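Local coordinates for lipoprotein (PDB 3O0Y), which is of unknown function but belongs to a family related to the MA clan of metallopeptidases and is probably a membrane-anchored lipoprotein, at residues A117-F122 with G284-Q289; L133-V138 with A548-A553; T180-Q185 with E262-Q267; D290-L295 with Q552-K557. All coordinates share one frame; numbering follows the deposited sequence.

Contact 1: A117-F122 with G284-Q289; sequences AGEPNF and GSVYYQ
F122 reaches across to V286 and Y287 on the first turns of helix 284-296. From CB, CG stands anti to the carbonyl carbon (chi1 -68°), which points the ring at the helix. Its CD1 meets CD1 of Y287 at 4.1 Å, near the rim of one ring face. Next along the same side, CE1 of F122 lies 3.8 Å from CB of Y287, and at the tip CZ comes 3.6 Å from the backbone N of Y287. Round the other side, CE2 has CG1 of V286 at 4.0 Å, level with the ring plane. The two aromatics form a T-shaped pair, the edge of Y287 turned to the face of F122, planes at 75° and centroids 5.7 Å apart. E119 completes the patch: its OE2 sits 4.0 Å from CG1 of V286, while its OE1 accepts the backbone N-H of N121 (N to OE1 2.7 Å), pinning the carboxylate back onto its own loop. An alanine at F122 would remove the ring and is likely to open a gap beside V286, leaving Y287 without its edge-to-face partner on this side, although W193 also meets the Y287 ring. The loop opens with a type I beta turn, E119 to F122, entered through G118 with positive phi as helix 100-117 ends, and it packs against the N-terminal turns of helix 284-296.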
loop_
_atom_site.group_PDB
_atom_site.type_symbol
_atom_site.label_atom_id
_atom_site.label_comp_id
_atom_site.label_asym_id
_atom_site.label_seq_id
_atom_site.Cartn_x
_atom_site.Cartn_y
_atom_site.Cartn_z
ATOM N N ALA A 117 15.435 -4.564 -6.938
ATOM C CA ALA A 117 16.186 -4.376 -8.179
ATOM C C ALA A 117 15.269 -4.242 -9.376
ATOM O O ALA A 117 15.690 -3.686 -10.392
ATOM C CB ALA A 117 17.212 -5.570 -8.434
ATOM N N GLY A 118 14.090 -4.868 -9.339
ATOM C CA GLY A 118 13.193 -4.873 -10.478
ATOM C C GLY A 118 13.620 -5.901 -11.513
ATOM O O GLY A 118 14.731 -6.424 -11.471
ATOM N N GLU A 119 12.741 -6.138 -12.449
ATOM C CA GLU A 119 12.986 -7.077 -13.533
ATOM C C GLU A 119 14.234 -6.607 -14.290
ATOM O O GLU A 119 14.296 -5.460 -14.745
ATOM C CB GLU A 119 11.772 -7.082 -14.432
ATOM C CG GLU A 119 11.413 -8.403 -15.071
ATOM C CD GLU A 119 12.214 -8.773 -16.315
ATOM O OE1 GLU A 119 13.260 -8.191 -16.574
ATOM O OE2 GLU A 119 11.768 -9.664 -17.082
ATOM N N PRO A 120 15.251 -7.466 -14.357
ATOM C CA PRO A 120 16.557 -6.961 -14.765
ATOM C C PRO A 120 16.650 -6.583 -16.212
ATOM O O PRO A 120 17.648 -5.931 -16.592
ATOM C CB PRO A 120 17.494 -8.149 -14.488
ATOM C CG PRO A 120 16.775 -8.955 -13.422
ATOM C CD PRO A 120 15.343 -8.820 -13.802
ATOM N N ASN A 121 15.656 -6.946 -17.021
ATOM C CA ASN A 121 15.642 -6.482 -18.417
ATOM C C ASN A 121 14.814 -5.234 -18.675
ATOM O O ASN A 121 14.828 -4.714 -19.790
ATOM C CB ASN A 121 15.229 -7.621 -19.340
ATOM C CG ASN A 121 16.204 -8.792 -19.294
ATOM O OD1 ASN A 121 17.408 -8.641 -19.003
ATOM N ND2 ASN A 121 15.699 -9.963 -19.641
ATOM N N PHE A 122 14.201 -4.681 -17.623
ATOM C CA PHE A 122 13.515 -3.403 -17.730
ATOM C C PHE A 122 14.255 -2.311 -16.925
ATOM O O PHE A 122 14.296 -2.380 -15.666
ATOM C CB PHE A 122 12.097 -3.526 -17.186
ATOM C CG PHE A 122 11.191 -4.401 -18.032
ATOM C CD1 PHE A 122 10.286 -3.843 -18.913
ATOM C CD2 PHE A 122 11.329 -5.811 -18.007
ATOM C CE1 PHE A 122 9.481 -4.671 -19.734
ATOM C CE2 PHE A 122 10.552 -6.613 -18.824
ATOM C CZ PHE A 122 9.597 -6.041 -19.663
ATOM N N GLY A 284 5.277 -5.380 -22.921
ATOM C CA GLY A 284 4.344 -5.163 -21.790
ATOM C C GLY A 284 3.859 -6.469 -21.227
ATOM O O GLY A 284 3.612 -6.574 -20.005
ATOM N N SER A 285 3.760 -7.506 -22.062
ATOM C CA SER A 285 3.260 -8.791 -21.559
ATOM C C SER A 285 4.249 -9.503 -20.665
ATOM O O SER A 285 3.904 -10.133 -19.642
ATOM C CB SER A 285 2.856 -9.730 -22.674
ATOM O OG SER A 285 4.014 -10.340 -23.260
ATOM N N VAL A 286 5.512 -9.338 -21.013
ATOM C CA VAL A 286 6.555 -9.840 -20.167
ATOM C C VAL A 286 6.622 -9.051 -18.867
ATOM O O VAL A 286 6.827 -9.633 -17.798
ATOM C CB VAL A 286 7.904 -9.804 -20.972
ATOM C CG1 VAL A 286 9.057 -10.093 -20.029
ATOM C CG2 VAL A 286 7.781 -10.803 -22.139
ATOM N N TYR A 287 6.477 -7.749 -18.931
ATOM C CA TYR A 287 6.376 -6.950 -17.728
ATOM C C TYR A 287 5.263 -7.424 -16.774
ATOM O O TYR A 287 5.489 -7.578 -15.568
ATOM C CB TYR A 287 6.141 -5.506 -18.090
ATOM C CG TYR A 287 6.006 -4.602 -16.886
ATOM C CD1 TYR A 287 7.090 -3.950 -16.349
ATOM C CD2 TYR A 287 4.821 -4.517 -16.210
ATOM C CE1 TYR A 287 6.952 -3.145 -15.214
ATOM C CE2 TYR A 287 4.685 -3.796 -15.065
ATOM C CZ TYR A 287 5.751 -3.109 -14.550
ATOM O OH TYR A 287 5.597 -2.339 -13.402
ATOM N N TYR A 288 4.092 -7.672 -17.371
ATOM C CA TYR A 288 2.932 -8.075 -16.588
ATOM C C TYR A 288 3.156 -9.416 -15.944
ATOM O O TYR A 288 2.808 -9.600 -14.756
ATOM C CB TYR A 288 1.658 -8.057 -17.451
ATOM C CG TYR A 288 0.396 -8.259 -16.618
ATOM C CD1 TYR A 288 0.094 -7.386 -15.570
ATOM C CD2 TYR A 288 -0.512 -9.284 -16.919
ATOM C CE1 TYR A 288 -1.059 -7.574 -14.807
ATOM C CE2 TYR A 288 -1.679 -9.429 -16.188
ATOM C CZ TYR A 288 -1.923 -8.606 -15.150
ATOM O OH TYR A 288 -3.092 -8.784 -14.415
ATOM N N GLN A 289 3.774 -10.357 -16.657
ATOM C CA GLN A 289 4.061 -11.664 -16.039
ATOM C C GLN A 289 4.999 -11.517 -14.798
ATOM O O GLN A 289 4.812 -12.149 -13.733
ATOM C CB GLN A 289 4.588 -12.708 -17.049
ATOM C CG GLN A 289 4.534 -14.157 -16.493
ATOM C CD GLN A 289 3.071 -14.665 -16.237
ATOM O OE1 GLN A 289 2.654 -15.161 -15.113
ATOM N NE2 GLN A 289 2.278 -14.546 -17.288
#

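Contact 2: L133-V138 with A548-A553; sequences LSPFIV and AWPGQA
P135, A548 and F136 account for most of this buried contact, in which a loop meets the end of a helix, and the carbonyl oxygen of A548 is its focus. CG of P135 comes to 3.4 Å from A548 O, and the CD of the same proline is also close to that oxygen. Beyond it the pyrrolidine rings of the two prolines approach corner to corner, CG of P135 lying 3.8 Å from CD of P550. F136 brings CD2 to 4.0 Å from A548 O, obliquely to its ring. That ring, with CG set anti to the carbonyl carbon (chi1 -55°), also swings back over its neighbour, and CB of P135 sits 3.9 Å above the centre of one face, a proline-aromatic packing within the loop itself.

No direct hydrogen bond joins the two segments; a water does it instead. F136 N donates to the water (2.9 Å from N to the water oxygen), and the water donates in turn to A548 O (2.9 Å from the water oxygen to A548 O). The buried carbonyl therefore has a polar partner as well as carbon neighbours, and the amide that follows P135 is satisfied by the same molecule. P135 O is bonded by W193 NE1, and W549 NE1 is held by N142 OD1. W549 is the first residue to leave helical geometry after helix 536-548, so the arrangement is a helix C-terminus whose carbonyl is bridged by water to a proline-bearing loop, at the place where the chain turns toward helix 555-574.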
loop_
_atom_site.group_PDB
_atom_site.type_symbol
_atom_site.label_atom_id
_atom_site.label_comp_id
_atom_site.label_asym_id
_atom_site.label_seq_id
_atom_site.Cartn_x
_atom_site.Cartn_y
_atom_site.Cartn_z
ATOM N N LEU A 133 9.338 -2.452 -8.529
ATOM C CA LEU A 133 9.360 -1.798 -9.826
ATOM C C LEU A 133 7.973 -1.247 -10.147
ATOM O O LEU A 133 6.992 -2.003 -10.186
ATOM C CB LEU A 133 9.798 -2.743 -10.921
ATOM C CG LEU A 133 9.845 -2.241 -12.386
ATOM C CD1 LEU A 133 10.753 -1.020 -12.567
ATOM C CD2 LEU A 133 10.216 -3.423 -13.339
ATOM N N SER A 134 7.913 0.051 -10.458
ATOM C CA SER A 134 6.664 0.710 -10.718
ATOM C C SER A 134 6.809 1.391 -12.094
ATOM O O SER A 134 7.774 2.032 -12.308
ATOM C CB SER A 134 6.421 1.715 -9.641
ATOM O OG SER A 134 6.305 1.074 -8.372
ATOM N N PRO A 135 5.794 1.295 -12.944
ATOM C CA PRO A 135 6.059 1.611 -14.388
ATOM C C PRO A 135 6.070 3.067 -14.767
ATOM O O PRO A 135 6.706 3.419 -15.789
ATOM C CB PRO A 135 4.910 0.896 -15.095
ATOM C CG PRO A 135 3.799 0.774 -14.093
ATOM C CD PRO A 135 4.499 0.568 -12.774
ATOM N N PHE A 136 5.360 3.928 -14.045
ATOM C CA PHE A 136 5.165 5.335 -14.475
ATOM C C PHE A 136 5.628 6.300 -13.380
ATOM O O PHE A 136 4.952 6.439 -12.323
ATOM C CB PHE A 136 3.726 5.552 -14.850
ATOM C CG PHE A 136 3.229 4.580 -15.910
ATOM C CD1 PHE A 136 3.884 4.442 -17.126
ATOM C CD2 PHE A 136 2.148 3.773 -15.666
ATOM C CE1 PHE A 136 3.460 3.507 -18.043
ATOM C CE2 PHE A 136 1.719 2.818 -16.611
ATOM C CZ PHE A 136 2.385 2.693 -17.794
ATOM N N ILE A 137 6.805 6.892 -13.593
ATOM C CA ILE A 137 7.430 7.712 -12.535
ATOM C C ILE A 137 6.539 8.892 -12.180
ATOM O O ILE A 137 6.526 9.319 -11.033
ATOM C CB ILE A 137 8.880 8.074 -12.863
ATOM C CG1 ILE A 137 9.596 8.642 -11.657
ATOM C CG2 ILE A 137 8.936 9.016 -14.172
ATOM C CD1 ILE A 137 11.121 8.716 -11.806
ATOM N N VAL A 138 5.804 9.424 -13.166
ATOM C CA VAL A 138 4.794 10.432 -12.921
ATOM C C VAL A 138 3.436 9.828 -13.306
ATOM O O VAL A 138 3.214 9.356 -14.401
ATOM C CB VAL A 138 5.065 11.719 -13.741
ATOM C CG1 VAL A 138 3.908 12.753 -13.556
ATOM C CG2 VAL A 138 6.510 12.301 -13.438
ATOM N N ALA A 548 -2.323 2.143 -13.580
ATOM C CA ALA A 548 -1.011 2.695 -13.146
ATOM C C ALA A 548 -0.193 1.680 -12.391
ATOM O O ALA A 548 1.027 1.815 -12.325
ATOM C CB ALA A 548 -1.228 3.949 -12.220
ATOM N N TRP A 549 -0.864 0.720 -11.734
ATOM C CA TRP A 549 -0.240 -0.306 -10.864
ATOM C C TRP A 549 -0.524 -1.739 -11.306
ATOM O O TRP A 549 -1.093 -2.523 -10.580
ATOM C CB TRP A 549 -0.739 -0.176 -9.424
ATOM C CG TRP A 549 -0.392 1.038 -8.701
ATOM C CD1 TRP A 549 0.541 1.984 -9.029
ATOM C CD2 TRP A 549 -0.913 1.434 -7.421
ATOM N NE1 TRP A 549 0.587 2.959 -8.068
ATOM C CE2 TRP A 549 -0.301 2.651 -7.075
ATOM C CE3 TRP A 549 -1.863 0.897 -6.553
ATOM C CZ2 TRP A 549 -0.605 3.323 -5.902
ATOM C CZ3 TRP A 549 -2.191 1.572 -5.407
ATOM C CH2 TRP A 549 -1.535 2.758 -5.066
ATOM N N PRO A 550 -0.178 -2.106 -12.543
ATOM C CA PRO A 550 -0.432 -3.458 -12.978
ATOM C C PRO A 550 0.029 -4.552 -12.037
ATOM O O PRO A 550 1.167 -4.582 -11.584
ATOM C CB PRO A 550 0.306 -3.566 -14.327
ATOM C CG PRO A 550 0.834 -2.267 -14.587
ATOM C CD PRO A 550 0.796 -1.428 -13.364
ATOM N N GLY A 551 -0.913 -5.449 -11.737
ATOM C CA GLY A 551 -0.718 -6.611 -10.893
ATOM C C GLY A 551 -0.976 -6.434 -9.422
ATOM O O GLY A 551 -1.174 -7.447 -8.700
ATOM N N GLN A 552 -0.910 -5.209 -8.935
ATOM C CA GLN A 552 -1.005 -4.906 -7.500
ATOM C C GLN A 552 -2.364 -5.379 -6.982
ATOM O O GLN A 552 -2.409 -5.916 -5.853
ATOM C CB GLN A 552 -0.711 -3.448 -7.123
ATOM C CG GLN A 552 -0.640 -3.176 -5.601
ATOM C CD GLN A 552 -1.942 -3.101 -4.868
ATOM O OE1 GLN A 552 -2.958 -2.663 -5.421
ATOM N NE2 GLN A 552 -1.926 -3.429 -3.529
ATOM N N ALA A 553 -3.418 -5.259 -7.784
ATOM C CA ALA A 553 -4.760 -5.614 -7.362
ATOM C C ALA A 553 -4.925 -7.099 -7.241
ATOM O O ALA A 553 -5.948 -7.567 -6.722
ATOM C CB ALA A 553 -5.835 -5.097 -8.403
HETATM O O HOH W 1 3.262 3.578 -12.138
#

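Contact 3: T180-Q185 with E262-Q267; sequences TIIEKQ and EKASEQ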
loop_
_atom_site.group_PDB
_atom_site.type_symbol
_atom_site.label_atom_id
_atom_site.label_comp_id
_atom_site.label_asym_id
_atom_site.label_seq_id
_atom_site.Cartn_x
_atom_site.Cartn_y
_atom_site.Cartn_z
ATOM N N THR A 180 15.533 15.488 -12.253
ATOM C CA THR A 180 15.927 14.104 -12.442
ATOM C C THR A 180 14.687 13.283 -12.865
ATOM O O THR A 180 14.820 12.368 -13.663
ATOM C CB THR A 180 16.649 13.508 -11.224
ATOM O OG1 THR A 180 15.783 13.527 -10.058
ATOM C CG2 THR A 180 17.977 14.277 -10.874
ATOM N N ILE A 181 13.516 13.586 -12.295
ATOM C CA ILE A 181 12.228 12.935 -12.658
ATOM C C ILE A 181 11.925 13.122 -14.134
ATOM O O ILE A 181 11.642 12.157 -14.884
ATOM C CB ILE A 181 11.069 13.393 -11.784
ATOM C CG1 ILE A 181 11.289 12.865 -10.341
ATOM C CG2 ILE A 181 9.688 12.927 -12.367
ATOM C CD1 ILE A 181 10.281 13.308 -9.343
ATOM N N ILE A 182 12.072 14.359 -14.614
ATOM C CA ILE A 182 11.884 14.615 -16.035
ATOM C C ILE A 182 12.870 13.882 -16.872
ATOM O O ILE A 182 12.498 13.306 -17.909
ATOM C CB ILE A 182 11.946 16.161 -16.334
ATOM C CG1 ILE A 182 10.722 16.836 -15.693
ATOM C CG2 ILE A 182 12.055 16.400 -17.849
ATOM C CD1 ILE A 182 10.861 18.416 -15.458
ATOM N N GLU A 183 14.121 13.852 -16.445
ATOM C CA GLU A 183 15.134 13.100 -17.195
ATOM C C GLU A 183 14.769 11.633 -17.341
ATOM O O GLU A 183 14.988 11.062 -18.418
ATOM C CB GLU A 183 16.498 13.217 -16.517
ATOM C CG GLU A 183 17.672 12.907 -17.368
ATOM C CD GLU A 183 18.965 12.911 -16.552
ATOM O OE1 GLU A 183 18.990 13.557 -15.439
ATOM O OE2 GLU A 183 19.914 12.203 -17.023
ATOM N N LYS A 184 14.264 11.010 -16.262
ATOM C CA LYS A 184 13.855 9.585 -16.319
ATOM C C LYS A 184 12.592 9.379 -17.167
ATOM O O LYS A 184 12.531 8.479 -17.990
ATOM C CB LYS A 184 13.610 9.024 -14.892
ATOM C CG LYS A 184 13.519 7.520 -14.836
ATOM C CD LYS A 184 14.706 6.781 -15.458
ATOM C CE LYS A 184 14.655 5.280 -15.163
ATOM N NZ LYS A 184 13.430 4.584 -15.601
ATOM N N GLN A 185 11.597 10.248 -17.034
ATOM C CA GLN A 185 10.357 10.137 -17.836
ATOM C C GLN A 185 10.700 10.254 -19.356
ATOM O O GLN A 185 10.175 9.509 -20.197
ATOM C CB GLN A 185 9.474 11.281 -17.471
ATOM C CG GLN A 185 8.039 11.229 -18.081
ATOM C CD GLN A 185 7.236 12.481 -17.767
ATOM O OE1 GLN A 185 7.670 13.603 -18.085
ATOM N NE2 GLN A 185 6.036 12.299 -17.224
ATOM N N GLU A 262 4.834 19.425 -14.852
ATOM C CA GLU A 262 3.554 19.589 -15.495
ATOM C C GLU A 262 3.734 19.842 -16.990
ATOM O O GLU A 262 3.154 19.132 -17.831
ATOM C CB GLU A 262 2.802 20.719 -14.816
ATOM C CG GLU A 262 1.362 20.904 -15.285
ATOM C CD GLU A 262 0.815 22.265 -14.881
ATOM O OE1 GLU A 262 1.255 22.817 -13.827
ATOM O OE2 GLU A 262 -0.069 22.774 -15.600
ATOM N N LYS A 263 4.617 20.765 -17.324
ATOM C CA LYS A 263 4.864 21.124 -18.718
ATOM C C LYS A 263 5.468 19.937 -19.464
ATOM O O LYS A 263 5.033 19.629 -20.569
ATOM C CB LYS A 263 5.799 22.342 -18.787
ATOM C CG LYS A 263 6.162 22.809 -20.205
ATOM C CD LYS A 263 6.930 24.143 -20.195
ATOM C CE LYS A 263 7.232 24.583 -21.652
ATOM N NZ LYS A 263 8.407 25.497 -21.713
ATOM N N ALA A 264 6.451 19.261 -18.866
ATOM C CA ALA A 264 7.047 18.088 -19.511
ATOM C C ALA A 264 6.013 17.005 -19.825
ATOM O O ALA A 264 6.043 16.376 -20.907
ATOM C CB ALA A 264 8.216 17.531 -18.645
ATOM N N SER A 265 5.150 16.741 -18.840
ATOM C CA SER A 265 4.103 15.758 -18.973
ATOM C C SER A 265 3.120 16.155 -20.065
ATOM O O SER A 265 2.763 15.317 -20.918
ATOM C CB SER A 265 3.390 15.581 -17.636
ATOM O OG SER A 265 4.295 15.051 -16.673
ATOM N N GLU A 266 2.733 17.439 -20.081
ATOM C CA GLU A 266 1.930 17.960 -21.204
ATOM C C GLU A 266 2.554 17.696 -22.590
ATOM O O GLU A 266 1.834 17.252 -23.511
ATOM C CB GLU A 266 1.620 19.449 -20.998
ATOM C CG GLU A 266 0.501 19.646 -20.000
ATOM C CD GLU A 266 0.270 21.101 -19.564
ATOM O OE1 GLU A 266 -0.851 21.389 -19.106
ATOM O OE2 GLU A 266 1.198 21.937 -19.645
ATOM N N GLN A 267 3.865 17.921 -22.740
ATOM C CA GLN A 267 4.598 17.573 -23.980
ATOM C C GLN A 267 4.446 16.120 -24.399
ATOM O O GLN A 267 4.505 15.822 -25.558
ATOM C CB GLN A 267 6.133 17.780 -23.894
ATOM C CG GLN A 267 6.679 19.152 -23.576
ATOM C CD GLN A 267 5.862 20.257 -24.125
ATOM O OE1 GLN A 267 5.890 20.545 -25.352
ATOM N NE2 GLN A 267 5.151 20.934 -23.236
#
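This is a side-by-side packing of two nearly parallel helices in a largely helical protein, well away from the centre of the chain. The local axes of 180-185, on helix 174-190, and 262-267, on helix 236-268, run 11° apart in direction and approach to 10.5 Å. A small residue, A264, sits in the middle: its CB meets both branches of I182, with CG1 at 3.9 Å and CG2 a little farther off. In I182, CG1 stands anti to the carbonyl carbon (chi1 -67°) and CG2 anti to the backbone N, which puts both within touch of that methyl.

One turn further on, Q185 stretches across. Its chain is extended beyond CG, so the amide arrives alongside both A264 and S265. OE1 of Q185 is 4.0 Å from CB of A264, and NE2 gives a straight but weak hydrogen bond to OG of S265, 3.3 Å long with an angle of 173° at the hydrogen. The hydroxyl of S265 has a stronger partner in V261 O, one turn back in its own helix, so the glutamine adds a second bond to a group already positioned. L200 and I204 of helix 197-210 cover S265, while V138 lies against I181 and Q185. At the outer side of helix 236-268, NE2 of Q267 folds back onto K263 O at 3.0 Å, coming from above the carbonyl plane to share that oxygen with the backbone N of Q267.

Contact 4: D290-L295 with Q552-K557; sequences DAIKQL and QALGYK. With SO4 (sulfate ion), chain D.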
loop_
_atom_site.group_PDB
_atom_site.type_symbol
_atom_site.label_atom_id
_atom_site.label_comp_id
_atom_site.label_asym_id
_atom_site.label_seq_id
_atom_site.Cartn_x
_atom_site.Cartn_y
_atom_site.Cartn_z
ATOM N N ASP A 290 5.944 -10.627 -14.890
ATOM C CA ASP A 290 6.770 -10.247 -13.736
ATOM C C ASP A 290 5.996 -9.585 -12.605
ATOM O O ASP A 290 6.188 -9.936 -11.444
ATOM C CB ASP A 290 7.949 -9.343 -14.170
ATOM C CG ASP A 290 8.844 -8.956 -12.969
ATOM O OD1 ASP A 290 9.548 -9.862 -12.403
ATOM O OD2 ASP A 290 8.697 -7.800 -12.505
ATOM N N ALA A 291 5.056 -8.715 -12.962
ATOM C CA ALA A 291 4.184 -8.106 -11.962
ATOM C C ALA A 291 3.353 -9.138 -11.247
ATOM O O ALA A 291 3.173 -9.060 -10.009
ATOM C CB ALA A 291 3.347 -7.023 -12.544
ATOM N N ILE A 292 2.865 -10.123 -11.961
ATOM C CA ILE A 292 2.111 -11.206 -11.329
ATOM C C ILE A 292 2.967 -11.959 -10.338
ATOM O O ILE A 292 2.500 -12.291 -9.232
ATOM C CB ILE A 292 1.532 -12.183 -12.440
ATOM C CG1 ILE A 292 0.484 -11.482 -13.241
ATOM C CG2 ILE A 292 0.938 -13.500 -11.841
ATOM C CD1 ILE A 292 -0.047 -12.316 -14.455
ATOM N N LYS A 293 4.220 -12.236 -10.731
ATOM C CA LYS A 293 5.154 -12.881 -9.769
ATOM C C LYS A 293 5.431 -11.991 -8.523
ATOM O O LYS A 293 5.339 -12.461 -7.360
ATOM C CB LYS A 293 6.444 -13.246 -10.475
ATOM C CG LYS A 293 7.358 -13.927 -9.425
ATOM C CD LYS A 293 8.427 -14.878 -9.876
ATOM C CE LYS A 293 8.921 -15.684 -8.608
ATOM N NZ LYS A 293 7.887 -16.570 -7.880
ATOM N N GLN A 294 5.735 -10.712 -8.733
ATOM C CA GLN A 294 6.173 -9.860 -7.637
ATOM C C GLN A 294 5.031 -9.364 -6.757
ATOM O O GLN A 294 5.219 -9.180 -5.553
ATOM C CB GLN A 294 6.931 -8.620 -8.162
ATOM C CG GLN A 294 8.206 -8.871 -8.974
ATOM C CD GLN A 294 9.171 -9.818 -8.394
ATOM O OE1 GLN A 294 9.462 -9.826 -7.168
ATOM N NE2 GLN A 294 9.708 -10.676 -9.280
ATOM N N LEU A 295 3.908 -9.047 -7.382
ATOM C CA LEU A 295 2.775 -8.449 -6.658
ATOM C C LEU A 295 1.610 -9.418 -6.413
ATOM O O LEU A 295 0.799 -9.242 -5.482
ATOM C CB LEU A 295 2.342 -7.178 -7.416
ATOM C CG LEU A 295 3.393 -6.055 -7.513
ATOM C CD1 LEU A 295 2.858 -4.935 -8.434
ATOM C CD2 LEU A 295 3.732 -5.519 -6.067
ATOM N N GLN A 552 -0.910 -5.209 -8.935
ATOM C CA GLN A 552 -1.005 -4.906 -7.500
ATOM C C GLN A 552 -2.364 -5.379 -6.982
ATOM O O GLN A 552 -2.409 -5.916 -5.853
ATOM C CB GLN A 552 -0.711 -3.448 -7.123
ATOM C CG GLN A 552 -0.640 -3.176 -5.601
ATOM C CD GLN A 552 -1.942 -3.101 -4.868
ATOM O OE1 GLN A 552 -2.958 -2.663 -5.421
ATOM N NE2 GLN A 552 -1.926 -3.429 -3.529
ATOM N N ALA A 553 -3.418 -5.259 -7.784
ATOM C CA ALA A 553 -4.760 -5.614 -7.362
ATOM C C ALA A 553 -4.925 -7.099 -7.241
ATOM O O ALA A 553 -5.948 -7.567 -6.722
ATOM C CB ALA A 553 -5.835 -5.097 -8.403
ATOM N N LEU A 554 -3.969 -7.889 -7.740
ATOM C CA LEU A 554 -4.053 -9.346 -7.669
ATOM C C LEU A 554 -3.711 -9.921 -6.273
ATOM O O LEU A 554 -4.157 -11.015 -5.931
ATOM C CB LEU A 554 -3.152 -9.968 -8.735
ATOM C CG LEU A 554 -3.367 -9.503 -10.146
ATOM C CD1 LEU A 554 -2.296 -10.236 -11.040
ATOM C CD2 LEU A 554 -4.789 -9.724 -10.695
ATOM N N GLY A 555 -2.970 -9.175 -5.438
ATOM C CA GLY A 555 -2.459 -9.704 -4.192
ATOM C C GLY A 555 -3.494 -10.092 -3.209
ATOM O O GLY A 555 -3.332 -11.066 -2.407
ATOM N N TYR A 556 -4.575 -9.336 -3.250
ATOM C CA TYR A 556 -5.626 -9.410 -2.223
ATOM C C TYR A 556 -6.230 -10.815 -2.251
ATOM O O TYR A 556 -6.188 -11.559 -1.253
ATOM C CB TYR A 556 -6.745 -8.375 -2.491
ATOM C CG TYR A 556 -6.279 -6.964 -2.425
ATOM C CD1 TYR A 556 -6.423 -6.233 -1.254
ATOM C CD2 TYR A 556 -5.597 -6.362 -3.498
ATOM C CE1 TYR A 556 -5.897 -5.008 -1.150
ATOM C CE2 TYR A 556 -5.102 -5.105 -3.385
ATOM C CZ TYR A 556 -5.186 -4.445 -2.205
ATOM O OH TYR A 556 -4.677 -3.178 -2.095
ATOM N N LYS A 557 -6.849 -11.188 -3.366
ATOM C CA LYS A 557 -7.468 -12.502 -3.436
ATOM C C LYS A 557 -6.427 -13.620 -3.554
ATOM O O LYS A 557 -6.657 -14.694 -3.046
ATOM C CB LYS A 557 -8.527 -12.593 -4.534
ATOM C CG LYS A 557 -9.888 -12.340 -4.007
ATOM C CD LYS A 557 -10.346 -13.628 -3.284
ATOM C CE LYS A 557 -11.584 -13.466 -2.485
ATOM N NZ LYS A 557 -12.070 -14.807 -1.852
HETATM S S SO4 D . -7.358 -1.380 -0.651
HETATM O O1 SO4 D . -8.128 -2.654 -0.664
HETATM O O2 SO4 D . -7.840 -0.580 0.425
HETATM O O3 SO4 D . -5.916 -1.589 -0.374
HETATM O O4 SO4 D . -7.364 -0.773 -1.956
#
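L295 packs on Q552: its CD1 lies 3.8 Å from the backbone N of Q552, with CB of Q552 just beyond. Beside it, I292 and L554 cross at a slant, CG1 of I292 meeting CD1 of L554 at 3.8 Å. The third touch involves the main chain, L295 O standing 3.5 Å from CA of G555. A side chain on G555 would crowd that oxygen, so the glycine lets the end of helix 284-296 sit against the beginning of helix 555-574. N467 ties the two together, its ND2 bonding both L295 O and Q552 O.

Outward from this shell, Q552 bends at chi2 (-77°), taking its amide away from L295 to Y556 and a sulfate ion, probably from the crystallisation liquor. NE2 of Q552 donates within its amide plane to OH of Y556 (3.1 Å, 170°), and that hydroxyl in turn donates to O3 of the sulfate at 2.6 Å. R504, R507 and R545 also grip the anion; R507 lies against the Y556 ring as a cation-pi partner, and R545 holds OE1 of Q552. A phenylalanine in place of Y556 would lack the hydroxyl and would probably leave Q552 NE2 without its acceptor and the sulfate with one bond fewer. Around all this, I305 of helix 302-326 touches both I292 and L554, L508 of helix 491-515 backs L554, and E471 and L475 of helix 467-483 touch Y556.

In the fold
Contacts 2 and 4 are the buried pair, sharing Q552 and A553 and touching where P550 O meets A291 and L295. Contacts 1 and 4 both use helix 284-296, the first at its N-terminal turns and partly at the surface, the second near its C-terminal end. Contact 1 also reaches contact 2, since Y287 packs on P135 and L133. Contact 3 is the outlying one, only partly buried and far from contact 4, yet joined to contact 2 through V138 on I181 and Q185. The chemistry differs too: aromatic rings in contact 1, a bridging water in contact 2, one weak hydrogen bond from a glutamine amide in contact 3, and aliphatic packing backed by an anion site in contact 4.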